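Local coordinates for protein translation initiation factor eIF-2B (Pyrococcus horikoshii, PDB 1VB5) that probably catalyses exchange of GDP for GTP on initiation factor 2, as the archaeal counterpart of a regulatory eIF2B subunit, at residues G110-T115 / K137-E142; I125-K130 / E157-E162; R176-A181 / N210-Y215; M233-D238 / N248-V253. All coordinates share one frame; numbering follows the deposited sequence.

Interaction 1: residues G110-T115 / K137-E142; sequences GDVIIT and KVILTE
Ile113 O is gripped twice from segment 137-142. Ile139 N donates a hydrogen bond to it at 2.7 Å, with an N-H...O angle of 167°. Val138 CA adds a CA-H...O contact with Ile113 O at 3.2 Å. Lys137 O is held in the same way. It accepts from Ile113 N at 2.8 Å and also meets the CA of Val112. Further bonds run from Lys137 N to Asp111 O and from Thr115 N to Ile139 O. The strands run parallel, with an axis angle of 17°.

Val112, Ile114 and Ile139 share one face of the sheet. Ile139 has CG1 anti to the carbonyl carbon (chi1 -61°), and its CD1 reaches Val112 CG1 at 3.4 Å, tighter than usual. Its CG2 meets Ile114 CD1 at 4.1 Å. An alanine here would probably open a gap where CG2 and CD1 pack against Ile114 CD1 and Val112 CG1. On the other face, Thr115 CG2 lies beside Leu140 CB at 3.8 Å, and both residues pack on Leu152 of helix 148-158. Thr115 OG1 is bonded to Ile182 O. Together with helix 120-131, the strands form a beta-alpha-beta crossover of a Rossmann-like fold.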
loop_
_atom_site.group_PDB
_atom_site.type_symbol
_atom_site.label_atom_id
_atom_site.label_comp_id
_atom_site.label_asym_id
_atom_site.label_seq_id
_atom_site.Cartn_x
_atom_site.Cartn_y
_atom_site.Cartn_z
ATOM N N GLY B 110 -19.913 17.987 1.813
ATOM C CA GLY B 110 -19.146 17.745 3.023
ATOM C C GLY B 110 -18.383 16.425 2.994
ATOM O O GLY B 110 -17.646 16.102 3.927
ATOM N N ASP B 111 -18.559 15.654 1.925
ATOM C CA ASP B 111 -17.876 14.368 1.788
ATOM C C ASP B 111 -16.361 14.502 1.663
ATOM O O ASP B 111 -15.840 15.515 1.193
ATOM C CB ASP B 111 -18.352 13.621 0.534
ATOM C CG ASP B 111 -19.435 12.590 0.815
ATOM O OD1 ASP B 111 -19.485 12.024 1.931
ATOM O OD2 ASP B 111 -20.226 12.321 -0.112
ATOM N N VAL B 112 -15.663 13.461 2.097
ATOM C CA VAL B 112 -14.221 13.375 1.951
ATOM C C VAL B 112 -14.107 12.041 1.224
ATOM O O VAL B 112 -14.317 10.982 1.812
ATOM C CB VAL B 112 -13.485 13.310 3.293
ATOM C CG1 VAL B 112 -12.003 13.009 3.046
ATOM C CG2 VAL B 112 -13.625 14.651 4.025
ATOM N N ILE B 113 -13.930 12.112 -0.050
ATOM C CA ILE B 113 -13.847 10.935 -0.909
ATOM C C ILE B 113 -12.432 10.375 -1.027
ATOM O O ILE B 113 -11.497 11.102 -1.350
ATOM C CB ILE B 113 -14.343 11.269 -2.334
ATOM C CG1 ILE B 113 -15.725 11.927 -2.267
ATOM C CG2 ILE B 113 -14.395 10.005 -3.185
ATOM C CD1 ILE B 113 -16.168 12.550 -3.592
ATOM N N ILE B 114 -12.273 9.084 -0.761
ATOM C CA ILE B 114 -10.962 8.466 -0.884
ATOM C C ILE B 114 -11.029 7.520 -2.068
ATOM O O ILE B 114 -12.046 6.851 -2.284
ATOM C CB ILE B 114 -10.556 7.688 0.397
ATOM C CG1 ILE B 114 -9.118 7.184 0.258
ATOM C CG2 ILE B 114 -11.495 6.517 0.626
ATOM C CD1 ILE B 114 -8.495 6.721 1.571
ATOM N N THR B 115 -9.956 7.481 -2.849
ATOM C CA THR B 115 -9.911 6.622 -4.018
ATOM C C THR B 115 -8.496 6.087 -4.191
ATOM O O THR B 115 -7.582 6.493 -3.470
ATOM C CB THR B 115 -10.359 7.396 -5.299
ATOM O OG1 THR B 115 -10.515 6.474 -6.390
ATOM C CG2 THR B 115 -9.338 8.465 -5.674
ATOM N N LYS B 137 -13.808 17.031 -0.553
ATOM C CA LYS B 137 -12.361 16.941 -0.681
ATOM C C LYS B 137 -12.049 15.515 -1.104
ATOM O O LYS B 137 -12.820 14.594 -0.826
ATOM C CB LYS B 137 -11.673 17.233 0.659
ATOM C CG LYS B 137 -12.004 18.591 1.259
ATOM C CD LYS B 137 -11.401 18.744 2.653
ATOM C CE LYS B 137 -11.907 20.010 3.341
ATOM N NZ LYS B 137 -11.386 20.142 4.737
ATOM N N VAL B 138 -10.917 15.328 -1.764
ATOM C CA VAL B 138 -10.532 14.008 -2.218
ATOM C C VAL B 138 -9.179 13.562 -1.668
ATOM O O VAL B 138 -8.234 14.342 -1.591
ATOM C CB VAL B 138 -10.467 13.951 -3.757
ATOM C CG1 VAL B 138 -10.093 12.547 -4.215
ATOM C CG2 VAL B 138 -11.806 14.368 -4.347
ATOM N N ILE B 139 -9.109 12.298 -1.268
ATOM C CA ILE B 139 -7.873 11.714 -0.778
ATOM C C ILE B 139 -7.582 10.642 -1.810
ATOM O O ILE B 139 -8.437 9.804 -2.097
ATOM C CB ILE B 139 -8.045 11.068 0.621
ATOM C CG1 ILE B 139 -8.477 12.132 1.633
ATOM C CG2 ILE B 139 -6.737 10.428 1.058
ATOM C CD1 ILE B 139 -8.898 11.581 2.985
ATOM N N LEU B 140 -6.391 10.683 -2.393
ATOM C CA LEU B 140 -6.026 9.705 -3.407
ATOM C C LEU B 140 -4.598 9.217 -3.221
ATOM O O LEU B 140 -3.766 9.913 -2.649
ATOM C CB LEU B 140 -6.193 10.327 -4.789
ATOM C CG LEU B 140 -5.327 11.559 -5.041
ATOM C CD1 LEU B 140 -4.129 11.165 -5.889
ATOM C CD2 LEU B 140 -6.151 12.624 -5.741
ATOM N N THR B 141 -4.320 8.018 -3.718
ATOM C CA THR B 141 -2.997 7.428 -3.592
ATOM C C THR B 141 -2.162 7.705 -4.829
ATOM O O THR B 141 -2.702 7.854 -5.923
ATOM C CB THR B 141 -3.079 5.899 -3.423
ATOM O OG1 THR B 141 -3.603 5.317 -4.625
ATOM C CG2 THR B 141 -3.976 5.541 -2.267
ATOM N N GLU B 142 -0.844 7.768 -4.651
ATOM C CA GLU B 142 0.061 8.004 -5.767
ATOM C C GLU B 142 0.016 6.787 -6.697
ATOM O O GLU B 142 0.220 6.917 -7.908
ATOM C CB GLU B 142 1.483 8.240 -5.255
ATOM C CG GLU B 142 2.080 7.079 -4.492
ATOM C CD GLU B 142 3.374 7.456 -3.772
ATOM O OE1 GLU B 142 3.991 6.567 -3.139
ATOM O OE2 GLU B 142 3.773 8.639 -3.838
#

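Interaction 2: residues I125-K130 / E157-E162; sequences IIRTAK and EFSGIE
Arg127 and Lys130 reach segment 157-162 by different chain shapes. Arg127 is extended from CG to NE (chi3 166°), which carries NE out to Ser159. Lys130 has CG anti to the backbone N, then bends at chi2 and chi3 (chi3 58°). Their target is the C-terminal end of helix 148-158, closed by a Schellman motif. There Gly160 has positive phi, and its N bonds back to Glu157 O at 3.0 Å.

Arg127 NE donates to Ser159 OG at 2.7 Å. The oxygen lies at the guanidinium edge, tilted 25° from its plane. Salt bridges from NH1 to Glu124 and from NH2 to Glu155 help fix the rotation of the group. Ser159 OG also has a weak bond to Glu155 O.

Behind the polar ends, toward Phe136, lies an apolar layer. Ile161 CD1 meets Ile126 CG2 at 3.6 Å, and Ile161 CG1 touches Lys130 CD at 3.5 Å. Both isoleucines also pack on Phe136 and Leu156, so the layer continues onto strand 136-141 and the last turns of helix 148-158. The aliphatic part of Lys130 thus covers Ile161 while its ammonium group turns to the helix end. Lys130 NZ donates to Ser159 O at 2.9 Å, in the carbonyl plane and on a lone pair.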
loop_
_atom_site.group_PDB
_atom_site.type_symbol
_atom_site.label_atom_id
_atom_site.label_comp_id
_atom_site.label_asym_id
_atom_site.label_seq_id
_atom_site.Cartn_x
_atom_site.Cartn_y
_atom_site.Cartn_z
ATOM N N ILE B 125 -17.057 11.358 -12.365
ATOM C CA ILE B 125 -18.055 11.372 -11.303
ATOM C C ILE B 125 -17.732 12.561 -10.407
ATOM O O ILE B 125 -18.604 13.349 -10.044
ATOM C CB ILE B 125 -18.000 10.087 -10.430
ATOM C CG1 ILE B 125 -18.517 8.885 -11.226
ATOM C CG2 ILE B 125 -18.827 10.278 -9.161
ATOM C CD1 ILE B 125 -18.481 7.571 -10.449
ATOM N N ILE B 126 -16.460 12.679 -10.053
ATOM C CA ILE B 126 -16.009 13.756 -9.185
ATOM C C ILE B 126 -16.221 15.138 -9.813
ATOM O O ILE B 126 -16.693 16.063 -9.151
ATOM C CB ILE B 126 -14.524 13.532 -8.801
ATOM C CG1 ILE B 126 -14.439 12.393 -7.775
ATOM C CG2 ILE B 126 -13.912 14.796 -8.245
ATOM C CD1 ILE B 126 -13.015 11.914 -7.469
ATOM N N ARG B 127 -15.891 15.269 -11.091
ATOM C CA ARG B 127 -16.051 16.534 -11.794
ATOM C C ARG B 127 -17.514 16.950 -11.918
ATOM O O ARG B 127 -17.844 18.130 -11.770
ATOM C CB ARG B 127 -15.420 16.445 -13.184
ATOM C CG ARG B 127 -13.906 16.567 -13.176
ATOM C CD ARG B 127 -13.319 16.370 -14.562
ATOM N NE ARG B 127 -11.932 16.818 -14.598
ATOM C CZ ARG B 127 -11.057 16.480 -15.538
ATOM N NH1 ARG B 127 -11.419 15.681 -16.532
ATOM N NH2 ARG B 127 -9.812 16.939 -15.475
ATOM N N THR B 128 -18.385 15.983 -12.195
ATOM C CA THR B 128 -19.806 16.273 -12.330
ATOM C C THR B 128 -20.374 16.738 -10.992
ATOM O O THR B 128 -21.225 17.628 -10.944
ATOM C CB THR B 128 -20.597 15.031 -12.812
ATOM O OG1 THR B 128 -20.148 14.652 -14.120
ATOM C CG2 THR B 128 -22.098 15.336 -12.864
ATOM N N ALA B 129 -19.898 16.141 -9.902
ATOM C CA ALA B 129 -20.376 16.517 -8.574
ATOM C C ALA B 129 -19.965 17.952 -8.262
ATOM O O ALA B 129 -20.745 18.723 -7.699
ATOM C CB ALA B 129 -19.814 15.561 -7.512
ATOM N N LYS B 130 -18.735 18.306 -8.623
ATOM C CA LYS B 130 -18.240 19.658 -8.385
ATOM C C LYS B 130 -19.009 20.658 -9.244
ATOM O O LYS B 130 -19.320 21.760 -8.802
ATOM C CB LYS B 130 -16.751 19.756 -8.721
ATOM C CG LYS B 130 -16.193 21.163 -8.543
ATOM C CD LYS B 130 -15.107 21.467 -9.567
ATOM C CE LYS B 130 -15.633 21.316 -11.000
ATOM N NZ LYS B 130 -14.648 21.754 -12.030
ATOM N N GLU B 157 -6.561 19.082 -10.048
ATOM C CA GLU B 157 -6.027 20.426 -9.896
ATOM C C GLU B 157 -6.557 21.282 -11.049
ATOM O O GLU B 157 -6.955 22.426 -10.853
ATOM C CB GLU B 157 -4.501 20.380 -9.923
ATOM C CG GLU B 157 -3.820 21.682 -9.564
ATOM C CD GLU B 157 -2.315 21.508 -9.438
ATOM O OE1 GLU B 157 -1.671 21.153 -10.454
ATOM O OE2 GLU B 157 -1.777 21.716 -8.325
ATOM N N PHE B 158 -6.566 20.712 -12.250
ATOM C CA PHE B 158 -7.059 21.416 -13.431
ATOM C C PHE B 158 -8.505 21.857 -13.187
ATOM O O PHE B 158 -8.902 22.968 -13.539
ATOM C CB PHE B 158 -7.004 20.484 -14.651
ATOM C CG PHE B 158 -7.505 21.110 -15.931
ATOM C CD1 PHE B 158 -6.651 21.859 -16.739
ATOM C CD2 PHE B 158 -8.827 20.936 -16.338
ATOM C CE1 PHE B 158 -7.104 22.424 -17.935
ATOM C CE2 PHE B 158 -9.295 21.494 -17.531
ATOM C CZ PHE B 158 -8.431 22.241 -18.332
ATOM N N SER B 159 -9.282 20.985 -12.555
ATOM C CA SER B 159 -10.687 21.262 -12.293
ATOM C C SER B 159 -10.975 22.095 -11.043
ATOM O O SER B 159 -12.126 22.440 -10.783
ATOM C CB SER B 159 -11.457 19.941 -12.227
ATOM O OG SER B 159 -11.337 19.226 -13.450
ATOM N N GLY B 160 -9.940 22.423 -10.274
ATOM C CA GLY B 160 -10.142 23.219 -9.071
ATOM C C GLY B 160 -10.739 22.441 -7.909
ATOM O O GLY B 160 -11.397 23.002 -7.023
ATOM N N ILE B 161 -10.510 21.136 -7.904
ATOM C CA ILE B 161 -11.035 20.287 -6.847
ATOM C C ILE B 161 -9.975 20.090 -5.762
ATOM O O ILE B 161 -8.809 19.830 -6.054
ATOM C CB ILE B 161 -11.491 18.940 -7.442
ATOM C CG1 ILE B 161 -12.631 19.208 -8.436
ATOM C CG2 ILE B 161 -11.943 17.987 -6.338
ATOM C CD1 ILE B 161 -12.967 18.051 -9.340
ATOM N N GLU B 162 -10.384 20.239 -4.510
ATOM C CA GLU B 162 -9.463 20.082 -3.390
ATOM C C GLU B 162 -9.072 18.611 -3.217
ATOM O O GLU B 162 -9.925 17.727 -3.229
ATOM C CB GLU B 162 -10.106 20.612 -2.105
ATOM C CG GLU B 162 -9.102 20.925 -1.006
ATOM C CD GLU B 162 -9.766 21.306 0.308
ATOM O OE1 GLU B 162 -10.743 22.092 0.279
ATOM O OE2 GLU B 162 -9.303 20.824 1.367
#

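Interaction 3: residues R176-A181 / N210-Y215; sequences REASIA and NAIPFY
Ala181 has both backbone polar groups satisfied by segment 210-215. Its N donates to Pro213 O at 2.9 Å (N-H...O angle 166°). Its O accepts from Tyr215 N at 2.8 Å, the donor tilted 31° from the carbonyl plane. Ala181 CB lies on the same sheet face as Phe214 and touches its CD1 at 3.7 Å. Ile180 CD1 approaches Tyr215 CD1 at 3.9 Å.

Strands 180-183 and 214-217 are parallel neighbours in the main sheet of the Rossmann-like fold, and helix 200-209 lies in the connection between them. A Schellman motif ends that helix. Ala211 has positive phi, and Ile212 N bonds back to Cys207 O. The Cys175-Cys207 disulfide joins the chain just ahead of both segments.

Ile212 CG1 stands anti to the carbonyl carbon (chi1 -66°) and CG2 anti to the backbone N, against Ile180 CA at 3.8 Å. Ile212 CD1 lies 3.8 Å from Arg176 N. An alanine at Ile212 would probably open a gap against the backbone of Arg176 to Ile180. Among outside partners, Ser179 OG bonds to Val112 N, its approach to Asp111 OD1 being doubtfully short. Asn210 ND2 bonds to Ala206 O. Asn210 OD1 meets Arg176 CG at 3.6 Å.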
loop_
_atom_site.group_PDB
_atom_site.type_symbol
_atom_site.label_atom_id
_atom_site.label_comp_id
_atom_site.label_asym_id
_atom_site.label_seq_id
_atom_site.Cartn_x
_atom_site.Cartn_y
_atom_site.Cartn_z
ATOM N N ARG B 176 -10.187 6.251 7.613
ATOM C CA ARG B 176 -10.664 6.881 8.843
ATOM C C ARG B 176 -11.205 8.299 8.649
ATOM O O ARG B 176 -12.243 8.651 9.206
ATOM C CB ARG B 176 -9.527 6.923 9.875
ATOM C CG ARG B 176 -9.417 5.667 10.731
ATOM C CD ARG B 176 -8.024 5.472 11.325
ATOM N NE ARG B 176 -7.458 6.698 11.879
ATOM C CZ ARG B 176 -6.350 6.744 12.617
ATOM N NH1 ARG B 176 -5.686 5.631 12.899
ATOM N NH2 ARG B 176 -5.901 7.907 13.070
ATOM N N GLU B 177 -10.497 9.106 7.867
ATOM C CA GLU B 177 -10.899 10.486 7.616
ATOM C C GLU B 177 -11.980 10.582 6.537
ATOM O O GLU B 177 -12.756 11.531 6.509
ATOM C CB GLU B 177 -9.682 11.307 7.175
ATOM C CG GLU B 177 -8.434 11.079 8.015
ATOM C CD GLU B 177 -8.555 11.630 9.426
ATOM O OE1 GLU B 177 -7.670 11.326 10.258
ATOM O OE2 GLU B 177 -9.525 12.374 9.701
ATOM N N ALA B 178 -12.018 9.598 5.647
ATOM C CA ALA B 178 -12.984 9.596 4.555
ATOM C C ALA B 178 -14.397 9.336 5.038
ATOM O O ALA B 178 -14.596 8.770 6.110
ATOM C CB ALA B 178 -12.596 8.548 3.520
ATOM N N SER B 179 -15.375 9.756 4.241
ATOM C CA SER B 179 -16.779 9.538 4.567
ATOM C C SER B 179 -17.354 8.577 3.526
ATOM O O SER B 179 -18.454 8.038 3.691
ATOM C CB SER B 179 -17.549 10.856 4.526
ATOM O OG SER B 179 -17.526 11.405 3.220
ATOM N N ILE B 180 -16.600 8.375 2.449
ATOM C CA ILE B 180 -17.022 7.483 1.380
ATOM C C ILE B 180 -15.850 7.175 0.458
ATOM O O ILE B 180 -14.970 8.006 0.257
ATOM C CB ILE B 180 -18.184 8.106 0.560
ATOM C CG1 ILE B 180 -18.657 7.126 -0.513
ATOM C CG2 ILE B 180 -17.736 9.406 -0.084
ATOM C CD1 ILE B 180 -19.950 7.562 -1.209
ATOM N N ALA B 181 -15.843 5.965 -0.086
ATOM C CA ALA B 181 -14.790 5.532 -0.986
ATOM C C ALA B 181 -15.406 5.224 -2.349
ATOM O O ALA B 181 -16.479 4.620 -2.435
ATOM C CB ALA B 181 -14.101 4.288 -0.425
ATOM N N ASN B 210 -13.671 0.390 9.296
ATOM C CA ASN B 210 -14.005 1.710 9.823
ATOM C C ASN B 210 -15.396 2.208 9.413
ATOM O O ASN B 210 -15.702 3.395 9.552
ATOM C CB ASN B 210 -12.929 2.722 9.390
ATOM C CG ASN B 210 -11.565 2.440 10.029
ATOM O OD1 ASN B 210 -11.365 2.681 11.222
ATOM N ND2 ASN B 210 -10.627 1.911 9.237
ATOM N N ALA B 211 -16.234 1.301 8.914
ATOM C CA ALA B 211 -17.593 1.652 8.499
ATOM C C ALA B 211 -17.654 2.820 7.516
ATOM O O ALA B 211 -18.327 3.822 7.752
ATOM C CB ALA B 211 -18.447 1.966 9.727
ATOM N N ILE B 212 -16.938 2.679 6.413
ATOM C CA ILE B 212 -16.916 3.688 5.370
ATOM C C ILE B 212 -17.477 3.031 4.111
ATOM O O ILE B 212 -16.896 2.082 3.589
ATOM C CB ILE B 212 -15.473 4.176 5.117
ATOM C CG1 ILE B 212 -14.971 4.898 6.366
ATOM C CG2 ILE B 212 -15.427 5.121 3.918
ATOM C CD1 ILE B 212 -13.504 4.768 6.566
ATOM N N PRO B 213 -18.632 3.510 3.628
ATOM C CA PRO B 213 -19.230 2.928 2.422
ATOM C C PRO B 213 -18.277 2.909 1.243
ATOM O O PRO B 213 -17.708 3.931 0.860
ATOM C CB PRO B 213 -20.484 3.782 2.190
ATOM C CG PRO B 213 -20.269 5.011 3.041
ATOM C CD PRO B 213 -19.514 4.521 4.229
ATOM N N PHE B 214 -18.118 1.723 0.672
ATOM C CA PHE B 214 -17.207 1.481 -0.443
ATOM C C PHE B 214 -17.966 1.243 -1.750
ATOM O O PHE B 214 -18.625 0.217 -1.910
ATOM C CB PHE B 214 -16.358 0.249 -0.105
ATOM C CG PHE B 214 -15.184 0.028 -1.017
ATOM C CD1 PHE B 214 -13.943 0.583 -0.719
ATOM C CD2 PHE B 214 -15.299 -0.793 -2.131
ATOM C CE1 PHE B 214 -12.833 0.313 -1.512
ATOM C CE2 PHE B 214 -14.194 -1.069 -2.936
ATOM C CZ PHE B 214 -12.957 -0.515 -2.620
ATOM N N TYR B 215 -17.859 2.178 -2.692
ATOM C CA TYR B 215 -18.544 2.032 -3.975
ATOM C C TYR B 215 -17.585 1.826 -5.129
ATOM O O TYR B 215 -16.478 2.374 -5.149
ATOM C CB TYR B 215 -19.419 3.254 -4.274
ATOM C CG TYR B 215 -20.682 3.334 -3.447
ATOM C CD1 TYR B 215 -20.665 3.850 -2.144
ATOM C CD2 TYR B 215 -21.900 2.892 -3.967
ATOM C CE1 TYR B 215 -21.840 3.924 -1.387
ATOM C CE2 TYR B 215 -23.073 2.956 -3.220
ATOM C CZ TYR B 215 -23.041 3.475 -1.938
ATOM O OH TYR B 215 -24.222 3.579 -1.229
#

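Interaction 4: residues M233-D238 / N248-V253; sequences MLMERD and NVLFDV
Met235 and Leu250 meet through a backbone bond and through their side chains where segment 233-238 runs back along segment 248-253. The two directions are 163° apart. This is an irregular pairing with a single bridge, between Glu236 and Val249. It closes the base of the excursion that carries the small antiparallel pair 240-241 and 244-245. Segment 248-253 runs into strand 251-254, an outer strand, within this chain, of the three-stranded antiparallel sheet.

Three hydrogen bonds cross the contact. Leu250 N donates to Met235 O at 3.0 Å, nearly along the C=O axis. Arg237 N to Asn248 O is weak and, because Asn248 O is modelled too close to a neighbour, doubtful. Asn248 ND2 to Arg237 O is also weak, at 3.4 Å.

Apolar contacts are more numerous. Leu234 CB meets Val249 CG1 at 3.7 Å, and Leu234 CD2 meets Phe251 CB at 3.9 Å. Leu234 also packs on Leu173 of the second subunit, and Val249 on Gln170 of that subunit, so the pairing contributes to the dimer contact. Met235 CB comes to the edge of the Phe251 ring, 3.9 Å from CE1. Met235 and Leu250 lie side by side, with Met235 CE 4.1 Å from Leu250 CD1.

Glu236 OE1 forms a salt bridge with Arg247 NE.

The Arg237 side chain bends at chi3 (-143°) and crosses that of Leu250 at about a right angle. Leu250 CD1 lies 3.4 Å from Arg237 CG. Met235 CE sits over one face of the Arg237 guanidinium, 3.2 Å from its plane and nearer its rim than its centre.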
loop_
_atom_site.group_PDB
_atom_site.type_symbol
_atom_site.label_atom_id
_atom_site.label_comp_id
_atom_site.label_asym_id
_atom_site.label_seq_id
_atom_site.Cartn_x
_atom_site.Cartn_y
_atom_site.Cartn_z
ATOM N N MET B 233 -7.203 -13.734 -14.538
ATOM C CA MET B 233 -5.774 -13.616 -14.821
ATOM C C MET B 233 -5.347 -12.205 -14.424
ATOM O O MET B 233 -5.878 -11.224 -14.951
ATOM C CB MET B 233 -5.496 -13.803 -16.317
ATOM C CG MET B 233 -5.643 -15.220 -16.845
ATOM S SD MET B 233 -5.492 -15.278 -18.663
ATOM C CE MET B 233 -3.695 -15.187 -18.884
ATOM N N LEU B 234 -4.398 -12.096 -13.498
ATOM C CA LEU B 234 -3.912 -10.790 -13.055
ATOM C C LEU B 234 -2.593 -10.484 -13.761
ATOM O O LEU B 234 -1.567 -11.115 -13.490
ATOM C CB LEU B 234 -3.720 -10.787 -11.537
ATOM C CG LEU B 234 -4.967 -11.155 -10.722
ATOM C CD1 LEU B 234 -4.618 -11.210 -9.241
ATOM C CD2 LEU B 234 -6.073 -10.140 -10.982
ATOM N N MET B 235 -2.636 -9.513 -14.671
ATOM C CA MET B 235 -1.470 -9.118 -15.459
ATOM C C MET B 235 -0.310 -8.584 -14.617
ATOM O O MET B 235 -0.511 -7.944 -13.583
ATOM C CB MET B 235 -1.887 -8.077 -16.510
ATOM C CG MET B 235 -0.807 -7.746 -17.534
ATOM S SD MET B 235 -1.400 -6.688 -18.885
ATOM C CE MET B 235 -0.992 -5.047 -18.266
ATOM N N GLU B 236 0.907 -8.848 -15.080
ATOM C CA GLU B 236 2.114 -8.421 -14.382
ATOM C C GLU B 236 3.134 -7.815 -15.357
ATOM O O GLU B 236 3.198 -8.214 -16.522
ATOM C CB GLU B 236 2.734 -9.628 -13.674
ATOM C CG GLU B 236 3.791 -9.282 -12.646
ATOM C CD GLU B 236 4.468 -10.508 -12.049
ATOM O OE1 GLU B 236 3.789 -11.544 -11.868
ATOM O OE2 GLU B 236 5.679 -10.424 -11.752
ATOM N N ARG B 237 3.913 -6.845 -14.880
ATOM C CA ARG B 237 4.956 -6.204 -15.686
ATOM C C ARG B 237 6.259 -6.292 -14.899
ATOM O O ARG B 237 6.241 -6.369 -13.671
ATOM C CB ARG B 237 4.679 -4.713 -15.920
ATOM C CG ARG B 237 3.438 -4.337 -16.701
ATOM C CD ARG B 237 3.407 -2.811 -16.847
ATOM N NE ARG B 237 2.063 -2.247 -16.771
ATOM C CZ ARG B 237 1.198 -2.220 -17.779
ATOM N NH1 ARG B 237 1.535 -2.723 -18.962
ATOM N NH2 ARG B 237 -0.008 -1.691 -17.602
ATOM N N ASP B 238 7.386 -6.259 -15.601
ATOM C CA ASP B 238 8.687 -6.305 -14.942
ATOM C C ASP B 238 8.942 -4.991 -14.211
ATOM O O ASP B 238 8.559 -3.920 -14.688
ATOM C CB ASP B 238 9.791 -6.544 -15.972
ATOM C CG ASP B 238 9.882 -7.993 -16.401
ATOM O OD1 ASP B 238 8.828 -8.660 -16.469
ATOM O OD2 ASP B 238 11.006 -8.466 -16.678
ATOM N N ASN B 248 5.611 -7.505 -9.530
ATOM C CA ASN B 248 4.663 -6.432 -9.813
ATOM C C ASN B 248 3.354 -6.893 -10.445
ATOM O O ASN B 248 3.133 -6.709 -11.644
ATOM C CB ASN B 248 5.356 -5.387 -10.705
ATOM C CG ASN B 248 4.451 -4.224 -11.085
ATOM O OD1 ASN B 248 3.673 -3.719 -10.274
ATOM N ND2 ASN B 248 4.571 -3.776 -12.328
ATOM N N VAL B 249 2.497 -7.505 -9.633
ATOM C CA VAL B 249 1.189 -7.964 -10.093
ATOM C C VAL B 249 0.343 -6.700 -10.036
ATOM O O VAL B 249 0.077 -6.164 -8.955
ATOM C CB VAL B 249 0.601 -9.044 -9.146
ATOM C CG1 VAL B 249 -0.772 -9.499 -9.644
ATOM C CG2 VAL B 249 1.549 -10.239 -9.068
ATOM N N LEU B 250 -0.072 -6.224 -11.204
ATOM C CA LEU B 250 -0.827 -4.980 -11.305
ATOM C C LEU B 250 -2.280 -4.972 -10.859
ATOM O O LEU B 250 -2.808 -3.915 -10.515
ATOM C CB LEU B 250 -0.743 -4.457 -12.740
ATOM C CG LEU B 250 0.658 -4.048 -13.209
ATOM C CD1 LEU B 250 0.712 -4.075 -14.719
ATOM C CD2 LEU B 250 1.010 -2.666 -12.664
ATOM N N PHE B 251 -2.937 -6.126 -10.854
ATOM C CA PHE B 251 -4.336 -6.141 -10.457
ATOM C C PHE B 251 -4.674 -7.116 -9.349
ATOM O O PHE B 251 -4.004 -8.131 -9.155
ATOM C CB PHE B 251 -5.228 -6.405 -11.675
ATOM C CG PHE B 251 -4.929 -5.505 -12.839
ATOM C CD1 PHE B 251 -3.988 -5.870 -13.791
ATOM C CD2 PHE B 251 -5.563 -4.276 -12.963
ATOM C CE1 PHE B 251 -3.679 -5.020 -14.859
ATOM C CE2 PHE B 251 -5.262 -3.420 -14.022
ATOM C CZ PHE B 251 -4.319 -3.794 -14.971
ATOM N N ASP B 252 -5.732 -6.784 -8.621
ATOM C CA ASP B 252 -6.190 -7.596 -7.516
ATOM C C ASP B 252 -7.672 -7.875 -7.612
ATOM O O ASP B 252 -8.344 -7.423 -8.538
ATOM C CB ASP B 252 -5.918 -6.881 -6.198
ATOM C CG ASP B 252 -6.922 -5.745 -5.909
ATOM O OD1 ASP B 252 -7.030 -4.792 -6.702
ATOM O OD2 ASP B 252 -7.601 -5.806 -4.865
ATOM N N VAL B 253 -8.171 -8.604 -6.619
ATOM C CA VAL B 253 -9.573 -8.978 -6.553
ATOM C C VAL B 253 -10.215 -8.617 -5.212
ATOM O O VAL B 253 -9.700 -8.968 -4.147
ATOM C CB VAL B 253 -9.731 -10.490 -6.775
ATOM C CG1 VAL B 253 -11.209 -10.860 -6.814
ATOM C CG2 VAL B 253 -9.042 -10.895 -8.064
#

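In the fold
From the N terminus, interaction 1 closes the loop from strand 111-115 through helix 120-131 to strand 136-141. Interaction 2 opens within that loop and ends beyond it, so the two cross. They touch where Val138 packs on Ile126 of helix 120-131 and where Val138 N meets Glu162 O, past the end of helix 148-158. Interaction 3 follows in series and closes the connection between strands 180-183 and 214-217. It meets interaction 1 through the backbone, Ser179 N to Val112 O, since strands 111-115 and 180-183 are sheet neighbours. Interaction 4 comes last and closes a short loop near the second subunit. Its centre lies about 29 Å from that of interaction 2, across the chain's centre.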